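Local atomic coordinates of PKS (Streptomyces albus, PDB entry 4OQJ), a protein that probably catalyses decarboxylative carbon-carbon bond formation as a ketosynthase in oxazolomycin polyketide biosynthesis, and also carries a predicted phosphopantetheine attachment region. Residues 426-431 with 446-451; 323-328 with 382-387; 22-27 with 276-281. All blocks are in the same frame, centred on the assembly; numbering follows the deposited sequence.

Contact 1 of 3, residues 426-431 with 446-451; sequences PTPRRA and IVEEPP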
# COMPACT_ATOMS: atom_id res chain seq x y z
N PRO A 426 -24.48 11.74 -24.35
CA PRO A 426 -24.05 13.15 -24.35
C PRO A 426 -22.62 13.35 -23.84
O PRO A 426 -22.03 14.39 -24.09
CB PRO A 426 -25.05 13.83 -23.41
CG PRO A 426 -25.74 12.74 -22.68
CD PRO A 426 -25.68 11.52 -23.53
N THR A 427 -22.08 12.36 -23.14
CA THR A 427 -20.67 12.35 -22.75
C THR A 427 -20.01 11.09 -23.31
O THR A 427 -20.71 10.18 -23.77
CB THR A 427 -20.49 12.39 -21.22
OG1 THR A 427 -20.97 11.17 -20.65
CG2 THR A 427 -21.24 13.56 -20.62
N PRO A 428 -18.67 11.03 -23.28
CA PRO A 428 -18.01 9.76 -23.59
C PRO A 428 -18.54 8.66 -22.68
O PRO A 428 -19.00 8.95 -21.57
CB PRO A 428 -16.53 10.05 -23.31
CG PRO A 428 -16.39 11.50 -23.51
CD PRO A 428 -17.70 12.11 -23.04
N ARG A 429 -18.48 7.41 -23.14
CA ARG A 429 -18.97 6.31 -22.34
C ARG A 429 -18.19 6.18 -21.03
O ARG A 429 -16.97 6.18 -21.02
CB ARG A 429 -18.88 5.02 -23.14
CG ARG A 429 -19.74 5.03 -24.41
CD ARG A 429 -19.29 3.96 -25.36
NE ARG A 429 -20.14 3.87 -26.55
CZ ARG A 429 -20.05 4.68 -27.60
NH1 ARG A 429 -19.15 5.65 -27.62
NH2 ARG A 429 -20.86 4.50 -28.64
N ARG A 430 -18.92 6.09 -19.92
CA ARG A 430 -18.30 5.98 -18.60
C ARG A 430 -18.89 4.82 -17.82
O ARG A 430 -20.10 4.54 -17.90
CB ARG A 430 -18.48 7.27 -17.81
CG ARG A 430 -17.73 8.45 -18.38
CD ARG A 430 -18.26 9.75 -17.80
NE ARG A 430 -17.51 10.88 -18.33
CZ ARG A 430 -17.86 12.15 -18.19
NH1 ARG A 430 -18.97 12.48 -17.54
NH2 ARG A 430 -17.09 13.10 -18.71
N ALA A 431 -18.02 4.17 -17.05
CA ALA A 431 -18.39 3.05 -16.22
C ALA A 431 -17.86 3.20 -14.81
O ALA A 431 -16.87 3.91 -14.56
CB ALA A 431 -17.89 1.74 -16.82
N ILE A 446 -13.66 4.87 -11.53
CA ILE A 446 -14.42 5.42 -12.65
C ILE A 446 -13.55 5.33 -13.88
O ILE A 446 -12.42 5.83 -13.90
CB ILE A 446 -14.83 6.88 -12.43
CG1 ILE A 446 -15.64 7.04 -11.12
CG2 ILE A 446 -15.61 7.41 -13.65
CD1 ILE A 446 -16.91 6.23 -11.06
N VAL A 447 -14.09 4.70 -14.91
CA VAL A 447 -13.35 4.45 -16.15
C VAL A 447 -14.13 5.02 -17.33
O VAL A 447 -15.35 4.88 -17.40
CB VAL A 447 -13.12 2.93 -16.40
CG1 VAL A 447 -12.15 2.73 -17.53
CG2 VAL A 447 -12.59 2.24 -15.15
N GLU A 448 -13.41 5.67 -18.25
CA GLU A 448 -13.99 6.24 -19.46
C GLU A 448 -13.36 5.63 -20.72
O GLU A 448 -12.20 5.16 -20.73
CB GLU A 448 -13.81 7.76 -19.45
CG GLU A 448 -14.50 8.51 -20.57
CD GLU A 448 -14.43 10.02 -20.38
OE1 GLU A 448 -15.19 10.57 -19.54
OE2 GLU A 448 -13.61 10.67 -21.06
N GLU A 449 -14.12 5.62 -21.81
CA GLU A 449 -13.61 5.10 -23.06
C GLU A 449 -12.44 5.98 -23.50
O GLU A 449 -12.36 7.15 -23.12
CB GLU A 449 -14.70 5.05 -24.12
CG GLU A 449 -15.23 6.42 -24.53
CD GLU A 449 -16.21 6.31 -25.69
OE1 GLU A 449 -15.82 5.72 -26.72
OE2 GLU A 449 -17.37 6.79 -25.57
N PRO A 450 -11.51 5.41 -24.26
CA PRO A 450 -10.35 6.21 -24.63
C PRO A 450 -10.70 7.27 -25.66
O PRO A 450 -11.71 7.14 -26.37
CB PRO A 450 -9.39 5.17 -25.21
CG PRO A 450 -10.28 4.11 -25.77
CD PRO A 450 -11.49 4.07 -24.86
N PRO A 451 -9.89 8.33 -25.75
CA PRO A 451 -10.15 9.35 -26.78
C PRO A 451 -9.88 8.81 -28.18
O PRO A 451 -9.11 7.85 -28.34
CB PRO A 451 -9.17 10.48 -26.41
CG PRO A 451 -8.07 9.79 -25.67
CD PRO A 451 -8.70 8.64 -24.94
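Glu449 holds its CG between its own backbone N and carbonyl carbon (chi1 65°), while Arg429 sets CG beside its backbone N (chi1 -62°). Beyond CG both chains are extended, and they bring NH1 to OE2 at the open end of a beta hairpin, formed by antiparallel strands 430-436 and 441-448 of the ketosynthase sheet. Glu449 OE2 is gripped twice. Arg429 N donates to Glu449 OE2 at 2.7 Å on the anti side. Arg429 NH1 reaches Glu449 OE2 at 2.9 Å on the syn side, as a salt bridge. The carboxylate stands nearly upright to the guanidinium plane, 80° apart, with OE2 at the guanidinium edge. Glu449 OE1 is taken by Arg391, whose charge lies close to that of Arg429. The buried carboxylate probably offsets both. Arg429 NH2 bonds to Trp422 O.

The backbones join through Glu449 N to Arg429 O at 3.0 Å. Ala431 and Val447 follow as a hydrogen-bonded pair, their side chains packed against helix 376-390. Arg430 and Glu448 form the adjacent non-hydrogen-bonded pair on the opposite face. Their side chains run alongside each other, pointing the same way. Pro428 CB rests on Glu448 CD at 3.6 Å. Arg430 NE meets Glu448 OE1 at 2.6 Å with the two flat groups nearly coplanar, and Thr427 CB lies 3.9 Å above the centre of the Arg430 guanidinium.

Contact 2 of 3, residues 323-328 with 382-387; sequences VSYVEA and IKTILM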
# COMPACT_ATOMS: atom_id res chain seq x y z
N VAL A 323 -22.92 7.97 -16.09
CA VAL A 323 -22.41 6.60 -15.99
C VAL A 323 -23.44 5.65 -16.58
O VAL A 323 -24.60 5.70 -16.17
CB VAL A 323 -22.09 6.24 -14.51
CG1 VAL A 323 -21.66 4.80 -14.37
CG2 VAL A 323 -21.02 7.18 -13.94
N SER A 324 -23.04 4.80 -17.54
CA SER A 324 -23.99 3.95 -18.27
C SER A 324 -23.74 2.45 -18.10
O SER A 324 -24.50 1.63 -18.63
CB SER A 324 -23.99 4.28 -19.77
OG SER A 324 -22.67 4.32 -20.30
N TYR A 325 -22.69 2.10 -17.36
CA TYR A 325 -22.45 0.71 -16.95
C TYR A 325 -21.78 0.67 -15.57
O TYR A 325 -20.86 1.44 -15.30
CB TYR A 325 -21.56 -0.05 -17.98
CG TYR A 325 -21.31 -1.45 -17.51
CD1 TYR A 325 -22.32 -2.40 -17.57
CD2 TYR A 325 -20.09 -1.83 -16.95
CE1 TYR A 325 -22.14 -3.67 -17.09
CE2 TYR A 325 -19.90 -3.11 -16.48
CZ TYR A 325 -20.93 -4.03 -16.55
OH TYR A 325 -20.77 -5.31 -16.06
N VAL A 326 -22.23 -0.22 -14.70
CA VAL A 326 -21.50 -0.50 -13.46
C VAL A 326 -21.14 -1.97 -13.38
O VAL A 326 -22.00 -2.85 -13.54
CB VAL A 326 -22.30 -0.11 -12.18
CG1 VAL A 326 -21.62 -0.65 -10.92
CG2 VAL A 326 -22.45 1.40 -12.08
N GLU A 327 -19.87 -2.23 -13.14
CA GLU A 327 -19.38 -3.57 -12.86
C GLU A 327 -19.43 -3.73 -11.35
O GLU A 327 -18.60 -3.19 -10.62
CB GLU A 327 -17.97 -3.78 -13.42
CG GLU A 327 -17.26 -5.08 -12.99
CD GLU A 327 -17.91 -6.36 -13.56
OE1 GLU A 327 -18.75 -6.28 -14.48
OE2 GLU A 327 -17.56 -7.46 -13.08
N ALA A 328 -20.44 -4.47 -10.90
CA ALA A 328 -20.69 -4.73 -9.50
C ALA A 328 -19.67 -5.69 -8.91
O ALA A 328 -19.05 -6.47 -9.62
CB ALA A 328 -22.06 -5.31 -9.34
N ILE A 382 -10.69 -5.18 -15.92
CA ILE A 382 -10.26 -5.52 -17.26
C ILE A 382 -11.47 -5.82 -18.14
O ILE A 382 -11.47 -5.43 -19.28
CB ILE A 382 -9.25 -6.69 -17.27
CG1 ILE A 382 -7.92 -6.18 -16.70
CG2 ILE A 382 -9.02 -7.20 -18.71
CD1 ILE A 382 -6.87 -7.25 -16.46
N LYS A 383 -12.52 -6.45 -17.61
CA LYS A 383 -13.74 -6.64 -18.40
C LYS A 383 -14.27 -5.29 -18.84
O LYS A 383 -14.66 -5.11 -19.98
CB LYS A 383 -14.84 -7.38 -17.60
CG LYS A 383 -16.28 -7.13 -18.08
CD LYS A 383 -17.31 -7.79 -17.15
CE LYS A 383 -18.74 -7.45 -17.57
NZ LYS A 383 -19.68 -8.05 -16.62
N THR A 384 -14.28 -4.34 -17.91
CA THR A 384 -14.87 -3.03 -18.16
C THR A 384 -14.02 -2.26 -19.17
O THR A 384 -14.55 -1.58 -20.04
CB THR A 384 -15.03 -2.23 -16.83
OG1 THR A 384 -15.89 -2.97 -15.94
CG2 THR A 384 -15.62 -0.86 -17.07
N ILE A 385 -12.71 -2.38 -19.06
CA ILE A 385 -11.81 -1.76 -20.04
C ILE A 385 -12.06 -2.30 -21.45
O ILE A 385 -12.10 -1.54 -22.41
CB ILE A 385 -10.34 -1.96 -19.65
CG1 ILE A 385 -10.01 -1.12 -18.41
CG2 ILE A 385 -9.40 -1.58 -20.81
CD1 ILE A 385 -8.68 -1.47 -17.76
N LEU A 386 -12.22 -3.61 -21.59
CA LEU A 386 -12.44 -4.21 -22.91
C LEU A 386 -13.78 -3.78 -23.51
O LEU A 386 -13.88 -3.50 -24.70
CB LEU A 386 -12.35 -5.73 -22.82
CG LEU A 386 -10.94 -6.25 -22.49
CD1 LEU A 386 -10.96 -7.72 -22.13
CD2 LEU A 386 -9.99 -6.02 -23.67
N MSE A 387 -14.82 -3.74 -22.68
CA MSE A 387 -16.14 -3.30 -23.12
C MSE A 387 -16.07 -1.90 -23.69
O MSE A 387 -16.68 -1.61 -24.72
CB MSE A 387 -17.15 -3.30 -21.96
CG MSE A 387 -17.56 -4.66 -21.46
SE MSE A 387 -18.55 -4.48 -19.77
CE MSE A 387 -20.08 -3.48 -20.42
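Glu327 reaches from its strand to helix 376-390 and meets Thr384 first. Glu327 CB lies 3.4 Å from Thr384 OG1, a hydroxyl bonded to Gly380 O within the helix. CG passes it farther off. The chain then bends (chi2 67°), which turns Glu327 CD toward the aliphatic CD of Lys383, 3.9 Å away. At the tip, OE1 accepts two bonds. Lys383 NZ forms a salt bridge to Glu327 OE1 at 2.9 Å, on the syn side. Tyr325 OH donates to Glu327 OE1 at 2.7 Å, nearly in line with the C-O bond. The second oxygen, OE2, accepts from Val365 N. The buried carboxylate is thus held at both oxygens.

Tyr325 also receives Met387, a selenomethionine. Met387 CE sits over one face of the Tyr325 ring, 3.6 Å from its centroid, a CH-pi contact. Met387 SE, over the same Tyr325 face 4.1 Å from its centroid, makes a Met-aromatic contact.

Strand 325-327 and segment 382-387 of helix 376-390 run nearly antiparallel (155°), their axes 9.5 Å apart. Helix 376-390 is probably one of the buried central helices of the thiolase fold. The strand lies between strands 430-436 and 360-363; helix 336-348 packs against Val326.

Contact 3 of 3, residues 22-27 with 276-281; sequences DIAVIG and DTVHAV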
# COMPACT_ATOMS: atom_id res chain seq x y z
N ASP A 22 -6.29 12.71 -15.07
CA ASP A 22 -6.74 11.52 -15.80
C ASP A 22 -5.57 10.57 -16.01
O ASP A 22 -4.47 11.01 -16.37
CB ASP A 22 -7.36 11.89 -17.15
CG ASP A 22 -8.76 12.49 -17.02
OD1 ASP A 22 -9.36 12.43 -15.93
OD2 ASP A 22 -9.26 13.01 -18.04
N ILE A 23 -5.80 9.28 -15.77
CA ILE A 23 -4.77 8.25 -15.93
C ILE A 23 -5.10 7.32 -17.09
O ILE A 23 -6.16 6.70 -17.11
CB ILE A 23 -4.63 7.38 -14.65
CG1 ILE A 23 -4.29 8.22 -13.41
CG2 ILE A 23 -3.58 6.30 -14.85
CD1 ILE A 23 -3.01 8.97 -13.47
N ALA A 24 -4.18 7.20 -18.04
CA ALA A 24 -4.36 6.24 -19.12
C ALA A 24 -4.00 4.82 -18.71
O ALA A 24 -3.02 4.60 -17.99
CB ALA A 24 -3.51 6.64 -20.32
N VAL A 25 -4.80 3.85 -19.15
CA VAL A 25 -4.40 2.46 -19.13
C VAL A 25 -3.70 2.17 -20.45
O VAL A 25 -4.36 2.17 -21.50
CB VAL A 25 -5.60 1.53 -18.97
CG1 VAL A 25 -5.15 0.08 -18.94
CG2 VAL A 25 -6.36 1.88 -17.69
N ILE A 26 -2.39 1.95 -20.43
CA ILE A 26 -1.64 1.83 -21.68
C ILE A 26 -1.25 0.41 -21.99
O ILE A 26 -0.69 0.14 -23.05
CB ILE A 26 -0.39 2.69 -21.68
CG1 ILE A 26 0.58 2.28 -20.56
CG2 ILE A 26 -0.76 4.18 -21.59
CD1 ILE A 26 1.94 2.96 -20.69
N GLY A 27 -1.55 -0.51 -21.08
CA GLY A 27 -1.30 -1.91 -21.33
C GLY A 27 -2.02 -2.73 -20.27
O GLY A 27 -2.44 -2.18 -19.26
N ASP A 276 1.48 6.45 -26.93
CA ASP A 276 1.06 5.13 -26.46
C ASP A 276 -0.37 4.77 -26.89
O ASP A 276 -1.18 5.64 -27.18
CB ASP A 276 1.14 5.04 -24.93
CG ASP A 276 2.52 5.35 -24.39
OD1 ASP A 276 3.53 5.07 -25.07
OD2 ASP A 276 2.60 5.89 -23.27
N THR A 277 -0.68 3.48 -26.93
CA THR A 277 -2.07 3.06 -27.06
C THR A 277 -2.80 3.27 -25.74
O THR A 277 -2.35 2.80 -24.69
CB THR A 277 -2.15 1.59 -27.47
OG1 THR A 277 -1.63 1.45 -28.80
CG2 THR A 277 -3.60 1.10 -27.46
N VAL A 278 -3.90 4.02 -25.77
CA VAL A 278 -4.75 4.20 -24.58
C VAL A 278 -5.94 3.25 -24.68
O VAL A 278 -6.74 3.33 -25.61
CB VAL A 278 -5.22 5.67 -24.45
CG1 VAL A 278 -6.07 5.87 -23.20
CG2 VAL A 278 -4.01 6.61 -24.42
N HIS A 279 -6.02 2.30 -23.76
CA HIS A 279 -7.09 1.30 -23.76
C HIS A 279 -8.35 1.85 -23.08
O HIS A 279 -9.48 1.49 -23.43
CB HIS A 279 -6.62 0.03 -23.06
CG HIS A 279 -5.56 -0.71 -23.82
ND1 HIS A 279 -4.25 -0.28 -23.87
CD2 HIS A 279 -5.62 -1.83 -24.58
CE1 HIS A 279 -3.55 -1.11 -24.62
NE2 HIS A 279 -4.35 -2.06 -25.05
N ALA A 280 -8.14 2.72 -22.11
CA ALA A 280 -9.24 3.36 -21.38
C ALA A 280 -8.64 4.43 -20.49
O ALA A 280 -7.41 4.48 -20.33
CB ALA A 280 -10.00 2.33 -20.56
N VAL A 281 -9.48 5.28 -19.89
CA VAL A 281 -9.03 6.35 -19.00
C VAL A 281 -9.67 6.20 -17.62
O VAL A 281 -10.87 6.08 -17.49
CB VAL A 281 -9.36 7.74 -19.57
CG1 VAL A 281 -8.87 8.84 -18.65
CG2 VAL A 281 -8.77 7.90 -20.97
O HOH W 1 0.77 1.30 -25.23
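Two donors of His279 meet Val25 O. Val25 O accepts from His279 N at 2.8 Å. Val25 O also takes a weak bond from His279 ND1 at 3.4 Å, met at the edge of the imidazole. The first torsion of His279 places CG beside its own backbone N (chi1 -68°). Val25 N in turn donates to Ala280 O at 2.9 Å.

A single residue, Val25, therefore faces two, His279 and Ala280. This is consistent with a beta bulge of the classic kind, although Ala280 N makes no bond: it is buried and finds no partner in the model. The bulge lies where strand 280-289 comes alongside strand 23-31, antiparallel, in the ketosynthase sheet. The side chains of Val25 and His279 both pack on Ile385 of helix 376-390.

Toward residues 276-278, a water and a C-H contact link the segments. The water donates to Ile26 O at 2.9 Å and weakly accepts from Thr277 N. Thr277 O receives Ile26 CA at 3.2 Å. Thr277 OG1 bonds to Arg691 O. Asp276 turns its CB to Ile26 CG2 at 3.9 Å, and both its oxygens are satisfied: OD1 by Tyr123 OH, OD2 by a salt bridge to Lys266.

At the other end, Ile23 is backbone-bonded to Ile282, and Val281 CA adds a C-H...O contact to Ile23 O. Val281 CG1 touches Asp22 CB at 3.7 Å. The carboxylate of Asp22 is paired through OD2 with Lys283 NZ.

How the contacts relate
From the N terminus, contact 3 closes first. It joins residues 22-27 to 276-281 across 248 intervening residues. Contact 2 then closes the shorter loop from 323-328 to 382-387, and contact 1 closes the hairpin from 426-431 to 446-451. The three loops follow in series; none nests or crosses. All three reach one sheet, contact 2 through strand 325-327, with helix 376-390 packed on it. Strands 23-31, 280-289, 441-448, 430-436 and 325-327 lie next to one another in that order. Glu448 N to Val281 O, 2.7 Å, links contacts 1 and 3. Arg430 O to Ser324 N links contacts 1 and 2. Ile385 packs helix 376-390 of contact 2 onto Val25, His279 and Ala280 of contact 3.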